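Local coordinates for protein piwi (Drosophila melanogaster, PDB 6KR6) that binds piRNAs directly and, in complexes with them, represses transposable elements, governing their methylation and silencing, at residues S696-F702 against T737-T741; D60-L66 against T398-I404. All blocks are in the same frame, centred on the assembly; numbering follows the deposited sequence.

Contact 1 (696-702 with 737-741) lies inside the Piwi domain, the RNase H-like part of this Argonaute, whereas contact 2 pairs segment 60-66, in the first modelled strand, with segment 398-404 of strand 392-405, 332 residues beyond its end. Their centres are 15 Å apart. Along the chain they come in series, contact 2 closing before contact 1 opens. They meet where strand 61-68 has strand 701-702 as an antiparallel neighbour: Phe702 O packs on Leu66 CB at 3.2 Å, and Phe701 CD1 on Leu66 CD2 at 3.7 Å. Strand 61-68 is thus held both by strand 392-405 and by the Piwi domain, so the N-terminal end of the ordered chain is built onto its C-terminal half.

Contact 1: residues S696-F702 against T737-T741; sequences SMNTRFF and TVSPT
Pro740 packs its ring against Phe701, where the loop leaving strand 687-695 of the RNase H-like Piwi domain meets the segment leading into strand 741-745. Pro740 CG lies 3.7 Å from Phe701 CE2, the two side chains running antiparallel alongside one another. A proline suits this place, being a compact apolar block without an N-H to satisfy; its CG also rests on Thr699 O. Alongside, Thr737 presents its methyl CG2 to Phe702 CE1, 3.5 Å away, an apolar branch for an aromatic neighbour.

Arg700 bridges the polar side. A bend at chi2 (-130°) swings its guanidinium toward the opposite segment, where NH2 gives a weak hydrogen bond to Val738 O at 3.3 Å. NE and NH1 turn back to Met697 O in two further weak bonds, linking the Arg700 side chain back to the loop at Met697. The stronger partner of NH1 is Glu220, a salt bridge that probably offsets the charge of nearby Arg365. Thr737 is positioned in turn by its OG1, which hydrogen-bonds to Met360 O and Arg365 NE. At the far end, beside Thr741, Ser696 N makes a weak hydrogen bond of 3.3 Å to Pro740 O, its N-H...O angle 137°.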
ATOM      1  N   SER A 696       5.051   3.675  -1.545  1.00 90.94           N
ATOM      2  CA  SER A 696       4.508   4.945  -2.015  1.00 91.89           C
ATOM      3  C   SER A 696       4.483   4.938  -3.537  1.00106.19           C
ATOM      4  O   SER A 696       5.443   5.330  -4.200  1.00106.20           O
ATOM      5  CB  SER A 696       5.326   6.110  -1.473  1.00 94.20           C
ATOM      6  OG  SER A 696       4.622   7.334  -1.605  1.00110.09           O
ATOM      7  N   MET A 697       3.368   4.474  -4.101  1.00113.10           N
ATOM      8  CA  MET A 697       3.146   4.575  -5.536  1.00109.95           C
ATOM      9  C   MET A 697       2.827   5.996  -5.975  1.00110.11           C
ATOM     10  O   MET A 697       2.682   6.240  -7.177  1.00111.08           O
ATOM     11  CB  MET A 697       2.015   3.635  -5.964  1.00115.33           C
ATOM     12  CG  MET A 697       2.327   2.155  -5.785  1.00125.72           C
ATOM     13  SD  MET A 697       0.936   1.060  -6.146  1.00156.04           S
ATOM     14  CE  MET A 697       0.630   1.438  -7.869  1.00114.00           C
ATOM     15  N   ASN A 698       2.721   6.935  -5.032  1.00108.15           N
ATOM     16  CA  ASN A 698       2.371   8.309  -5.372  1.00105.25           C
ATOM     17  C   ASN A 698       3.601   9.122  -5.754  1.00 95.24           C
ATOM     18  O   ASN A 698       3.540   9.959  -6.662  1.00101.15           O
ATOM     19  CB  ASN A 698       1.636   8.959  -4.195  1.00113.39           C
ATOM     20  CG  ASN A 698       1.839  10.456  -4.131  1.00114.66           C
ATOM     21  OD1 ASN A 698       2.748  10.939  -3.454  1.00112.46           O
ATOM     22  ND2 ASN A 698       0.992  11.200  -4.832  1.00106.58           N
ATOM     23  N   THR A 699       4.719   8.894  -5.073  1.00102.44           N
ATOM     24  CA  THR A 699       5.948   9.643  -5.288  1.00 99.46           C
ATOM     25  C   THR A 699       6.977   8.750  -5.966  1.00 91.11           C
ATOM     26  O   THR A 699       7.278   7.658  -5.473  1.00 95.04           O
ATOM     27  CB  THR A 699       6.503  10.167  -3.965  1.00 98.18           C
ATOM     28  OG1 THR A 699       5.559  11.067  -3.372  1.00102.04           O
ATOM     29  CG2 THR A 699       7.817  10.889  -4.190  1.00 91.37           C
ATOM     30  N   ARG A 700       7.508   9.213  -7.095  1.00 82.57           N
ATOM     31  CA  ARG A 700       8.520   8.488  -7.846  1.00 83.40           C
ATOM     32  C   ARG A 700       9.700   9.408  -8.122  1.00 84.22           C
ATOM     33  O   ARG A 700       9.616  10.631  -7.979  1.00 85.36           O
ATOM     34  CB  ARG A 700       7.958   7.938  -9.166  1.00 83.29           C
ATOM     35  CG  ARG A 700       6.509   7.496  -9.095  1.00 89.19           C
ATOM     36  CD  ARG A 700       6.316   6.098  -9.659  1.00 80.04           C
ATOM     37  NE  ARG A 700       4.922   5.682  -9.560  1.00 88.68           N
ATOM     38  CZ  ARG A 700       4.493   4.437  -9.741  1.00 92.87           C
ATOM     39  NH1 ARG A 700       3.201   4.158  -9.627  1.00 98.51           N
ATOM     40  NH2 ARG A 700       5.354   3.470 -10.027  1.00 92.90           N
ATOM     41  N   PHE A 701      10.813   8.797  -8.524  1.00 82.26           N
ATOM     42  CA  PHE A 701      11.993   9.529  -8.956  1.00 89.29           C
ATOM     43  C   PHE A 701      12.870   8.584  -9.765  1.00 92.88           C
ATOM     44  O   PHE A 701      12.834   7.366  -9.568  1.00 86.69           O
ATOM     45  CB  PHE A 701      12.770  10.120  -7.773  1.00 84.86           C
ATOM     46  CG  PHE A 701      13.073   9.130  -6.685  1.00 94.01           C
ATOM     47  CD1 PHE A 701      14.250   8.401  -6.699  1.00 97.86           C
ATOM     48  CD2 PHE A 701      12.184   8.940  -5.641  1.00 93.48           C
ATOM     49  CE1 PHE A 701      14.532   7.493  -5.695  1.00 91.90           C
ATOM     50  CE2 PHE A 701      12.460   8.035  -4.634  1.00 93.13           C
ATOM     51  CZ  PHE A 701      13.636   7.310  -4.661  1.00 95.14           C
ATOM     52  N   PHE A 702      13.650   9.155 -10.679  1.00 96.35           N
ATOM     53  CA  PHE A 702      14.414   8.366 -11.632  1.00 93.99           C
ATOM     54  C   PHE A 702      15.814   8.942 -11.784  1.00 98.79           C
ATOM     55  O   PHE A 702      16.070  10.104 -11.463  1.00 93.06           O
ATOM     56  CB  PHE A 702      13.716   8.316 -12.998  1.00 97.63           C
ATOM     57  CG  PHE A 702      12.244   8.047 -12.913  1.00 97.89           C
ATOM     58  CD1 PHE A 702      11.776   6.813 -12.495  1.00 97.40           C
ATOM     59  CD2 PHE A 702      11.326   9.027 -13.252  1.00 91.94           C
ATOM     60  CE1 PHE A 702      10.422   6.562 -12.411  1.00 93.22           C
ATOM     61  CE2 PHE A 702       9.968   8.781 -13.174  1.00 92.62           C
ATOM     62  CZ  PHE A 702       9.515   7.546 -12.754  1.00 87.99           C
ATOM     63  N   THR A 737       7.526   0.730 -13.946  1.00 99.78           N
ATOM     64  CA  THR A 737       8.068   1.871 -13.223  1.00 95.78           C
ATOM     65  C   THR A 737       8.298   1.489 -11.769  1.00 93.41           C
ATOM     66  O   THR A 737       7.488   0.772 -11.172  1.00 91.98           O
ATOM     67  CB  THR A 737       7.125   3.073 -13.302  1.00 91.34           C
ATOM     68  OG1 THR A 737       6.309   2.967 -14.477  1.00102.92           O
ATOM     69  CG2 THR A 737       7.921   4.361 -13.369  1.00 84.48           C
ATOM     70  N   VAL A 738       9.405   1.967 -11.199  1.00 94.55           N
ATOM     71  CA  VAL A 738       9.727   1.635  -9.816  1.00 95.45           C
ATOM     72  C   VAL A 738       8.786   2.369  -8.875  1.00 88.83           C
ATOM     73  O   VAL A 738       8.490   3.559  -9.060  1.00 84.57           O
ATOM     74  CB  VAL A 738      11.188   1.980  -9.485  1.00 93.74           C
ATOM     75  CG1 VAL A 738      11.605   1.308  -8.185  1.00 94.72           C
ATOM     76  CG2 VAL A 738      12.099   1.570 -10.600  1.00 98.45           C
ATOM     77  N   SER A 739       8.316   1.661  -7.857  1.00 81.92           N
ATOM     78  CA  SER A 739       7.619   2.279  -6.739  1.00 81.54           C
ATOM     79  C   SER A 739       8.554   2.263  -5.541  1.00 87.08           C
ATOM     80  O   SER A 739       8.766   1.194  -4.949  1.00 93.30           O
ATOM     81  CB  SER A 739       6.325   1.530  -6.420  1.00 93.62           C
ATOM     82  OG  SER A 739       5.591   1.252  -7.600  1.00107.15           O
ATOM     83  N   PRO A 740       9.147   3.392  -5.156  1.00 83.24           N
ATOM     84  CA  PRO A 740      10.090   3.378  -4.033  1.00 74.05           C
ATOM     85  C   PRO A 740       9.370   3.115  -2.723  1.00 73.86           C
ATOM     86  O   PRO A 740       8.190   3.436  -2.562  1.00 76.71           O
ATOM     87  CB  PRO A 740      10.694   4.786  -4.061  1.00 71.67           C
ATOM     88  CG  PRO A 740       9.621   5.626  -4.652  1.00 73.04           C
ATOM     89  CD  PRO A 740       8.926   4.755  -5.671  1.00 81.71           C
ATOM     90  N   THR A 741      10.088   2.509  -1.781  1.00 74.68           N
ATOM     91  CA  THR A 741       9.533   2.234  -0.467  1.00 72.10           C
ATOM     92  C   THR A 741       9.815   3.411   0.456  1.00 77.07           C
ATOM     93  O   THR A 741      10.909   3.980   0.442  1.00 74.13           O
ATOM     94  CB  THR A 741      10.128   0.951   0.117  1.00 71.14           C
ATOM     95  OG1 THR A 741      10.192  -0.052  -0.904  1.00 74.67           O
ATOM     96  CG2 THR A 741       9.265   0.440   1.256  1.00 71.71           C
TER

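Contact 2: residues D60-L66 against T398-I404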
ATOM      1  N   ASP A  60      29.188   6.121   3.631  1.00124.09           N
ATOM      2  CA  ASP A  60      27.801   6.086   3.181  1.00125.49           C
ATOM      3  C   ASP A  60      27.678   5.445   1.800  1.00123.76           C
ATOM      4  O   ASP A  60      27.831   4.232   1.657  1.00126.34           O
ATOM      5  CB  ASP A  60      27.209   7.497   3.167  1.00119.09           C
ATOM      6  CG  ASP A  60      28.252   8.563   2.901  1.00125.40           C
ATOM      7  OD1 ASP A  60      29.226   8.649   3.677  1.00129.67           O
ATOM      8  OD2 ASP A  60      28.103   9.308   1.909  1.00120.71           O
ATOM      9  N   GLY A  61      27.401   6.262   0.786  1.00116.14           N
ATOM     10  CA  GLY A  61      27.223   5.758  -0.563  1.00114.49           C
ATOM     11  C   GLY A  61      27.678   6.720  -1.641  1.00115.89           C
ATOM     12  O   GLY A  61      28.361   7.708  -1.353  1.00117.74           O
ATOM     13  N   VAL A  62      27.306   6.446  -2.889  1.00110.23           N
ATOM     14  CA  VAL A  62      27.710   7.266  -4.027  1.00107.16           C
ATOM     15  C   VAL A  62      26.582   8.263  -4.306  1.00112.29           C
ATOM     16  O   VAL A  62      25.471   7.832  -4.648  1.00115.13           O
ATOM     17  CB  VAL A  62      28.004   6.406  -5.261  1.00110.03           C
ATOM     18  CG1 VAL A  62      28.398   7.281  -6.439  1.00110.41           C
ATOM     19  CG2 VAL A  62      29.099   5.395  -4.951  1.00115.17           C
ATOM     20  N   PRO A  63      26.810   9.564  -4.155  1.00114.39           N
ATOM     21  CA  PRO A  63      25.726  10.527  -4.380  1.00113.38           C
ATOM     22  C   PRO A  63      25.446  10.736  -5.861  1.00115.19           C
ATOM     23  O   PRO A  63      26.337  10.657  -6.709  1.00116.60           O
ATOM     24  CB  PRO A  63      26.249  11.810  -3.723  1.00110.56           C
ATOM     25  CG  PRO A  63      27.729  11.676  -3.781  1.00110.78           C
ATOM     26  CD  PRO A  63      28.022  10.209  -3.621  1.00112.78           C
ATOM     27  N   VAL A  64      24.174  11.011  -6.159  1.00114.27           N
ATOM     28  CA  VAL A  64      23.686  11.220  -7.519  1.00113.71           C
ATOM     29  C   VAL A  64      22.590  12.280  -7.499  1.00111.82           C
ATOM     30  O   VAL A  64      22.077  12.666  -6.446  1.00105.56           O
ATOM     31  CB  VAL A  64      23.145   9.922  -8.161  1.00108.99           C
ATOM     32  CG1 VAL A  64      24.281   8.963  -8.489  1.00108.82           C
ATOM     33  CG2 VAL A  64      22.127   9.262  -7.244  1.00106.27           C
ATOM     34  N   MET A  65      22.239  12.748  -8.694  1.00116.79           N
ATOM     35  CA  MET A  65      21.150  13.692  -8.904  1.00108.94           C
ATOM     36  C   MET A  65      20.072  13.007  -9.729  1.00111.24           C
ATOM     37  O   MET A  65      20.366  12.425 -10.779  1.00112.11           O
ATOM     38  CB  MET A  65      21.647  14.957  -9.607  1.00108.31           C
ATOM     39  CG  MET A  65      21.219  16.252  -8.935  1.00107.91           C
ATOM     40  SD  MET A  65      21.725  16.346  -7.207  1.00117.65           S
ATOM     41  CE  MET A  65      23.479  16.005  -7.335  1.00119.24           C
ATOM     42  N   LEU A  66      18.829  13.079  -9.258  1.00106.92           N
ATOM     43  CA  LEU A  66      17.756  12.248  -9.788  1.00107.18           C
ATOM     44  C   LEU A  66      16.571  13.095 -10.231  1.00107.05           C
ATOM     45  O   LEU A  66      16.149  14.009  -9.516  1.00105.32           O
ATOM     46  CB  LEU A  66      17.283  11.232  -8.744  1.00103.66           C
ATOM     47  CG  LEU A  66      18.339  10.357  -8.070  1.00100.13           C
ATOM     48  CD1 LEU A  66      18.863  11.012  -6.799  1.00110.42           C
ATOM     49  CD2 LEU A  66      17.758   8.990  -7.772  1.00 96.15           C
ATOM     50  N   THR A 398      11.868  19.346 -11.012  1.00107.45           N
ATOM     51  CA  THR A 398      12.890  19.462  -9.984  1.00105.90           C
ATOM     52  C   THR A 398      13.659  18.152  -9.865  1.00109.26           C
ATOM     53  O   THR A 398      13.123  17.069 -10.117  1.00110.18           O
ATOM     54  CB  THR A 398      12.257  19.823  -8.638  1.00107.17           C
ATOM     55  OG1 THR A 398      11.221  20.792  -8.840  1.00109.33           O
ATOM     56  CG2 THR A 398      13.297  20.401  -7.692  1.00114.07           C
ATOM     57  N   GLU A 399      14.931  18.256  -9.488  1.00107.53           N
ATOM     58  CA  GLU A 399      15.780  17.092  -9.285  1.00108.61           C
ATOM     59  C   GLU A 399      16.344  17.103  -7.870  1.00109.62           C
ATOM     60  O   GLU A 399      16.590  18.165  -7.289  1.00111.11           O
ATOM     61  CB  GLU A 399      16.919  17.038 -10.312  1.00114.86           C
ATOM     62  CG  GLU A 399      17.868  18.221 -10.280  1.00121.42           C
ATOM     63  CD  GLU A 399      18.941  18.125 -11.344  1.00123.69           C
ATOM     64  OE1 GLU A 399      18.725  17.402 -12.340  1.00113.87           O
ATOM     65  OE2 GLU A 399      20.000  18.766 -11.184  1.00125.43           O
ATOM     66  N   VAL A 400      16.543  15.908  -7.322  1.00107.95           N
ATOM     67  CA  VAL A 400      16.913  15.747  -5.920  1.00105.02           C
ATOM     68  C   VAL A 400      18.310  15.151  -5.813  1.00113.85           C
ATOM     69  O   VAL A 400      18.761  14.394  -6.680  1.00115.78           O
ATOM     70  CB  VAL A 400      15.889  14.873  -5.161  1.00107.23           C
ATOM     71  CG1 VAL A 400      16.207  14.827  -3.677  1.00119.44           C
ATOM     72  CG2 VAL A 400      14.497  15.411  -5.360  1.00108.76           C
ATOM     73  N   GLN A 401      19.001  15.517  -4.735  1.00114.92           N
ATOM     74  CA  GLN A 401      20.241  14.861  -4.349  1.00117.40           C
ATOM     75  C   GLN A 401      19.924  13.586  -3.577  1.00116.69           C
ATOM     76  O   GLN A 401      19.054  13.576  -2.700  1.00112.72           O
ATOM     77  CB  GLN A 401      21.104  15.802  -3.504  1.00119.85           C
ATOM     78  CG  GLN A 401      20.503  16.225  -2.155  1.00125.70           C
ATOM     79  CD  GLN A 401      19.397  17.267  -2.275  1.00125.42           C
ATOM     80  OE1 GLN A 401      18.604  17.250  -3.217  1.00121.17           O
ATOM     81  NE2 GLN A 401      19.343  18.182  -1.313  1.00123.34           N
ATOM     82  N   GLY A 402      20.619  12.502  -3.917  1.00117.70           N
ATOM     83  CA  GLY A 402      20.438  11.241  -3.232  1.00109.26           C
ATOM     84  C   GLY A 402      21.750  10.492  -3.196  1.00109.32           C
ATOM     85  O   GLY A 402      22.774  10.979  -3.675  1.00113.15           O
ATOM     86  N   ARG A 403      21.716   9.287  -2.633  1.00102.92           N
ATOM     87  CA  ARG A 403      22.904   8.454  -2.554  1.00 98.51           C
ATOM     88  C   ARG A 403      22.524   6.999  -2.786  1.00 96.62           C
ATOM     89  O   ARG A 403      21.418   6.566  -2.451  1.00 94.31           O
ATOM     90  CB  ARG A 403      23.617   8.623  -1.203  1.00100.46           C
ATOM     91  CG  ARG A 403      23.609   7.392  -0.313  1.00103.05           C
ATOM     92  CD  ARG A 403      24.335   7.657   0.993  1.00111.62           C
ATOM     93  NE  ARG A 403      23.508   8.392   1.945  1.00106.60           N
ATOM     94  CZ  ARG A 403      22.841   7.822   2.944  1.00102.09           C
ATOM     95  NH1 ARG A 403      22.908   6.510   3.122  1.00 87.83           N
ATOM     96  NH2 ARG A 403      22.110   8.563   3.765  1.00103.41           N
ATOM     97  N   ILE A 404      23.452   6.255  -3.378  1.00100.08           N
ATOM     98  CA  ILE A 404      23.278   4.839  -3.675  1.00 97.24           C
ATOM     99  C   ILE A 404      24.137   4.051  -2.695  1.00103.86           C
ATOM    100  O   ILE A 404      25.348   4.285  -2.591  1.00105.56           O
ATOM    101  CB  ILE A 404      23.655   4.517  -5.129  1.00 92.61           C
ATOM    102  CG1 ILE A 404      22.947   5.479  -6.085  1.00 93.67           C
ATOM    103  CG2 ILE A 404      23.296   3.083  -5.469  1.00 91.81           C
ATOM    104  CD1 ILE A 404      23.276   5.239  -7.547  1.00 90.51           C
TER
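Ile404 CG1 stands anti to its own carbonyl carbon (chi1 -50°), and the chain runs on extended to bring CD1 within 4.0 Å of Val64 CG1, the two side chains roughly perpendicular. Met65, bent at chi2 and chi3, folds over the opposite face and sets SD 3.5 Å from Gln401 CA, while its CG touches Glu399 OE2. Val62, Val64, Leu66, Val400 and Ile404 share an apolar face, with Thr712 against Leu66 and Ile404 and Val714 against Val400; β-branched Val62, Val64, Val400 and Ile404 suit such extended backbone.

The two strands make an antiparallel β-ladder. Val62 with Ile404, Val64 with Gly402 and Leu66 with Val400 are hydrogen-bonded pairs, two bonds each; Gly402 N reaches Val64 O at 2.9 Å. Leu66 CD1 lies 3.7 Å from Gly402 N, over a residue with no side chain.

Arg403 lays CD 3.4 Å from Gly61 N and against Asp60 CB, its NH2 hydrogen-bonded to Gln758. Replacing this arginine by an alanine removes the long chain and is likely to leave Gln758 OE1 without this donor and Gly61 less covered. Six backbone bonds in the ladder suggest that the pairing rests largely on main-chain chemistry, side chains adding an apolar face.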